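Local coordinates for fasciclin-1 (Drosophila melanogaster, PDB 1O70), which acts as a GPI-anchored neural cell adhesion molecule, represented here by its third and fourth FAS1 domains, at residues I279-R290 with H301-E309. Numbering follows the deposited sequence.
Sequences IIWNYKKINVYR and HVIDYPLLE
Trp281 lays its indole across Leu307 where the chain leaving strand 298-303 passes alongside the hairpin of strands 276-281 and 284-295 in the fourth FAS1 domain. From Trp281 CB outward the contacts change in order. CB, CG and, more distantly, CD1 rest on Leu307 CD2, which lies 3.5 Å from CG; Trp281 CD2 is near both CD2 and CB of Leu307, CE2 and CZ2 are near its CB, and CE3 is near its CD2 and CA. Leu307 CB sits almost on the normal of the six-membered ring, 3.8 Å from its centroid, in a CH-pi contact. At the far rim, CZ3 and CH2 meet the Leu307 carbonyl carbon and Glu309 CG, CZ3 also Leu308 N. CG anti to the backbone N (chi1 175°) sends the indole out along this path, and a broad, flat side chain suits a partner that is partly bare backbone. Shortening it to an alanine would probably strip Leu307 CB and CD2 of their aromatic face and open a gap beside Leu308. Nearby, the extended chain of Lys284 reaches over so that NZ donates to Leu308 O at 2.9 Å, in the carbonyl plane; a long, flexible amine suits this crossing. Ile286, beta-branched as befits a strand, presses CG2 on Ile303 CB, 3.8 Å away, and CG1 on Tyr305 CB. Beyond, Tyr289 and Arg290 both face Val302 in a classic beta bulge: Arg290 N bonds to Val302 O at 3.1 Å, while the bond from Tyr289 N is weak. Val302 CG2 lies over one face of the Arg290 guanidinium, whose nitrogens form salt bridges with Asp168 and, in the other FAS1 domain, Glu127. Backbone bonds thus fix the register as far as Asp304 N, which donates to Asn287 O at 3.0 Å; thereafter the loop relies on Trp281, Ile286 and Lys284, and on Leu307 backbone bonds to His234 and Arg233.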
loop_
_atom_site.group_PDB
_atom_site.type_symbol
_atom_site.label_atom_id
_atom_site.label_comp_id
_atom_site.label_asym_id
_atom_site.label_seq_id
_atom_site.Cartn_x
_atom_site.Cartn_y
_atom_site.Cartn_z
ATOM N N ILE A 279 2.834 -13.692 8.015
ATOM C CA ILE A 279 3.929 -14.379 7.354
ATOM C C ILE A 279 4.729 -15.211 8.341
ATOM O O ILE A 279 5.195 -14.718 9.375
ATOM C CB ILE A 279 4.887 -13.380 6.660
ATOM C CG1 ILE A 279 4.214 -12.810 5.408
ATOM C CG2 ILE A 279 6.201 -14.066 6.323
ATOM C CD1 ILE A 279 5.026 -11.774 4.687
ATOM N N ILE A 280 4.890 -16.482 8.004
ATOM C CA ILE A 280 5.645 -17.395 8.831
ATOM C C ILE A 280 6.911 -17.703 8.058
ATOM O O ILE A 280 6.877 -18.346 7.014
ATOM C CB ILE A 280 4.821 -18.665 9.095
ATOM C CG1 ILE A 280 3.567 -18.280 9.898
ATOM C CG2 ILE A 280 5.656 -19.696 9.848
ATOM C CD1 ILE A 280 2.524 -19.365 9.999
ATOM N N TRP A 281 8.019 -17.186 8.561
ATOM C CA TRP A 281 9.323 -17.374 7.951
ATOM C C TRP A 281 10.172 -18.030 9.020
ATOM O O TRP A 281 10.342 -17.467 10.102
ATOM C CB TRP A 281 9.925 -16.023 7.584
ATOM C CG TRP A 281 11.314 -16.102 7.064
ATOM C CD1 TRP A 281 11.715 -16.612 5.865
ATOM C CD2 TRP A 281 12.498 -15.624 7.719
ATOM N NE1 TRP A 281 13.082 -16.471 5.727
ATOM C CE2 TRP A 281 13.582 -15.866 6.845
ATOM C CE3 TRP A 281 12.742 -15.004 8.951
ATOM C CZ2 TRP A 281 14.891 -15.522 7.173
ATOM C CZ3 TRP A 281 14.052 -14.658 9.278
ATOM C CH2 TRP A 281 15.110 -14.916 8.384
ATOM N N ASN A 282 10.714 -19.204 8.721
ATOM C CA ASN A 282 11.512 -19.933 9.694
ATOM C C ASN A 282 10.705 -20.096 10.987
ATOM O O ASN A 282 9.621 -20.680 10.984
ATOM C CB ASN A 282 12.824 -19.203 9.985
ATOM C CG ASN A 282 13.789 -19.245 8.812
ATOM O OD1 ASN A 282 13.616 -20.033 7.879
ATOM N ND2 ASN A 282 14.820 -18.404 8.862
ATOM N N TYR A 283 11.224 -19.576 12.091
ATOM C CA TYR A 283 10.518 -19.689 13.358
ATOM C C TYR A 283 9.857 -18.373 13.768
ATOM O O TYR A 283 9.362 -18.224 14.890
ATOM C CB TYR A 283 11.484 -20.175 14.448
ATOM C CG TYR A 283 11.767 -21.666 14.399
ATOM C CD1 TYR A 283 12.914 -22.202 14.996
ATOM C CD2 TYR A 283 10.871 -22.545 13.779
ATOM C CE1 TYR A 283 13.164 -23.579 14.978
ATOM C CE2 TYR A 283 11.107 -23.919 13.756
ATOM C CZ TYR A 283 12.257 -24.433 14.359
ATOM O OH TYR A 283 12.496 -25.795 14.346
ATOM N N LYS A 284 9.829 -17.424 12.844
ATOM C CA LYS A 284 9.230 -16.136 13.134
ATOM C C LYS A 284 7.854 -15.934 12.494
ATOM O O LYS A 284 7.520 -16.525 11.464
ATOM C CB LYS A 284 10.212 -15.027 12.740
ATOM C CG LYS A 284 11.531 -15.166 13.496
ATOM C CD LYS A 284 12.252 -13.846 13.737
ATOM C CE LYS A 284 13.489 -14.055 14.624
ATOM N NZ LYS A 284 14.168 -12.759 14.969
ATOM N N LYS A 285 7.045 -15.121 13.154
ATOM C CA LYS A 285 5.710 -14.818 12.687
ATOM C C LYS A 285 5.637 -13.301 12.580
ATOM O O LYS A 285 5.678 -12.593 13.586
ATOM C CB LYS A 285 4.692 -15.351 13.694
ATOM C CG LYS A 285 3.255 -15.243 13.264
ATOM C CD LYS A 285 2.358 -16.068 14.171
ATOM C CE LYS A 285 0.899 -15.881 13.800
ATOM N NZ LYS A 285 0.013 -16.705 14.668
ATOM N N ILE A 286 5.567 -12.806 11.350
ATOM C CA ILE A 286 5.508 -11.375 11.108
ATOM C C ILE A 286 4.180 -10.952 10.478
ATOM O O ILE A 286 3.759 -11.501 9.457
ATOM C CB ILE A 286 6.652 -10.910 10.161
ATOM C CG1 ILE A 286 8.018 -11.103 10.820
ATOM C CG2 ILE A 286 6.470 -9.431 9.805
ATOM C CD1 ILE A 286 8.622 -12.464 10.629
ATOM N N ASN A 287 3.537 -9.955 11.078
ATOM C CA ASN A 287 2.272 -9.462 10.556
ATOM C C ASN A 287 2.507 -8.579 9.343
ATOM O O ASN A 287 3.455 -7.785 9.309
ATOM C CB ASN A 287 1.517 -8.649 11.611
ATOM C CG ASN A 287 0.988 -9.503 12.744
ATOM O OD1 ASN A 287 0.752 -10.706 12.587
ATOM N ND2 ASN A 287 0.767 -8.878 13.891
ATOM N N VAL A 288 1.652 -8.734 8.339
ATOM C CA VAL A 288 1.736 -7.923 7.136
ATOM C C VAL A 288 0.901 -6.669 7.431
ATOM O O VAL A 288 -0.324 -6.727 7.451
ATOM C CB VAL A 288 1.150 -8.682 5.913
ATOM C CG1 VAL A 288 1.289 -7.835 4.657
ATOM C CG2 VAL A 288 1.857 -10.011 5.730
ATOM N N TYR A 289 1.573 -5.547 7.679
ATOM C CA TYR A 289 0.902 -4.288 8.006
ATOM C C TYR A 289 0.119 -3.668 6.845
ATOM O O TYR A 289 -1.021 -3.245 7.017
ATOM C CB TYR A 289 1.922 -3.283 8.540
ATOM C CG TYR A 289 1.311 -1.996 9.021
ATOM C CD1 TYR A 289 0.419 -1.983 10.094
ATOM C CD2 TYR A 289 1.608 -0.788 8.392
ATOM C CE1 TYR A 289 -0.168 -0.793 10.531
ATOM C CE2 TYR A 289 1.026 0.408 8.824
ATOM C CZ TYR A 289 0.139 0.396 9.892
ATOM O OH TYR A 289 -0.446 1.572 10.312
ATOM N N ARG A 290 0.731 -3.580 5.672
ATOM C CA ARG A 290 0.039 -3.047 4.502
ATOM C C ARG A 290 0.226 -4.076 3.395
ATOM O O ARG A 290 1.298 -4.171 2.783
ATOM C CB ARG A 290 0.638 -1.710 4.059
ATOM C CG ARG A 290 0.181 -0.503 4.859
ATOM C CD ARG A 290 1.037 0.693 4.540
ATOM N NE ARG A 290 1.005 1.024 3.119
ATOM C CZ ARG A 290 1.945 1.742 2.513
ATOM N NH1 ARG A 290 2.987 2.194 3.212
ATOM N NH2 ARG A 290 1.839 2.007 1.216
ATOM N N HIS A 301 4.633 -5.462 -0.073
ATOM C CA HIS A 301 3.873 -5.852 1.122
ATOM C C HIS A 301 4.626 -5.303 2.336
ATOM O O HIS A 301 5.732 -5.759 2.655
ATOM C CB HIS A 301 3.775 -7.369 1.240
ATOM C CG HIS A 301 3.147 -8.031 0.051
ATOM N ND1 HIS A 301 1.805 -7.916 -0.241
ATOM C CD2 HIS A 301 3.678 -8.820 -0.914
ATOM C CE1 HIS A 301 1.534 -8.605 -1.335
ATOM N NE2 HIS A 301 2.653 -9.164 -1.763
ATOM N N VAL A 302 4.042 -4.329 3.020
ATOM C CA VAL A 302 4.725 -3.754 4.171
ATOM C C VAL A 302 4.604 -4.662 5.382
ATOM O O VAL A 302 3.505 -4.959 5.851
ATOM C CB VAL A 302 4.175 -2.365 4.520
ATOM C CG1 VAL A 302 4.933 -1.811 5.708
ATOM C CG2 VAL A 302 4.316 -1.436 3.324
ATOM N N ILE A 303 5.742 -5.107 5.892
ATOM C CA ILE A 303 5.725 -5.995 7.037
ATOM C C ILE A 303 6.138 -5.332 8.346
ATOM O O ILE A 303 6.738 -4.256 8.341
ATOM C CB ILE A 303 6.558 -7.244 6.742
ATOM C CG1 ILE A 303 8.026 -6.893 6.536
ATOM C CG2 ILE A 303 6.009 -7.902 5.467
ATOM C CD1 ILE A 303 8.890 -8.107 6.233
ATOM N N ASP A 304 5.784 -5.961 9.464
ATOM C CA ASP A 304 6.060 -5.428 10.803
ATOM C C ASP A 304 7.496 -5.559 11.271
ATOM O O ASP A 304 7.958 -4.776 12.103
ATOM C CB ASP A 304 5.169 -6.115 11.838
ATOM C CG ASP A 304 3.812 -5.457 11.984
ATOM O OD1 ASP A 304 2.881 -6.155 12.444
ATOM O OD2 ASP A 304 3.670 -4.245 11.682
ATOM N N TYR A 305 8.192 -6.558 10.749
ATOM C CA TYR A 305 9.564 -6.817 11.154
ATOM C C TYR A 305 10.282 -7.455 9.974
ATOM O O TYR A 305 9.698 -8.240 9.228
ATOM C CB TYR A 305 9.564 -7.772 12.355
ATOM C CG TYR A 305 10.872 -7.857 13.113
ATOM C CD1 TYR A 305 11.265 -6.835 13.982
ATOM C CD2 TYR A 305 11.734 -8.955 12.950
ATOM C CE1 TYR A 305 12.480 -6.901 14.670
ATOM C CE2 TYR A 305 12.955 -9.027 13.635
ATOM C CZ TYR A 305 13.320 -7.995 14.490
ATOM O OH TYR A 305 14.532 -8.034 15.150
ATOM N N PRO A 306 11.565 -7.128 9.792
ATOM C CA PRO A 306 12.360 -7.675 8.687
ATOM C C PRO A 306 12.678 -9.163 8.844
ATOM O O PRO A 306 12.774 -9.664 9.962
ATOM C CB PRO A 306 13.613 -6.806 8.714
ATOM C CG PRO A 306 13.761 -6.488 10.168
ATOM C CD PRO A 306 12.359 -6.183 10.597
ATOM N N LEU A 307 12.805 -9.872 7.727
ATOM C CA LEU A 307 13.142 -11.290 7.777
ATOM C C LEU A 307 14.584 -11.383 8.273
ATOM O O LEU A 307 15.518 -11.392 7.472
ATOM C CB LEU A 307 13.026 -11.906 6.384
ATOM C CG LEU A 307 11.624 -11.805 5.793
ATOM C CD1 LEU A 307 11.639 -12.233 4.340
ATOM C CD2 LEU A 307 10.663 -12.660 6.611
ATOM N N LEU A 308 14.764 -11.441 9.590
ATOM C CA LEU A 308 16.097 -11.498 10.172
ATOM C C LEU A 308 16.182 -12.389 11.414
ATOM O O LEU A 308 15.311 -12.345 12.282
ATOM C CB LEU A 308 16.557 -10.077 10.520
ATOM C CG LEU A 308 18.057 -9.795 10.663
ATOM C CD1 LEU A 308 18.761 -10.060 9.346
ATOM C CD2 LEU A 308 18.262 -8.352 11.092
ATOM N N GLU A 309 17.229 -13.209 11.476
ATOM C CA GLU A 309 17.484 -14.106 12.610
ATOM C C GLU A 309 18.788 -13.596 13.221
ATOM O O GLU A 309 19.478 -12.798 12.591
ATOM C CB GLU A 309 17.673 -15.543 12.119
ATOM C CG GLU A 309 16.502 -16.092 11.333
ATOM C CD GLU A 309 16.763 -17.477 10.775
ATOM O OE1 GLU A 309 17.672 -17.619 9.930
ATOM O OE2 GLU A 309 16.057 -18.425 11.182
#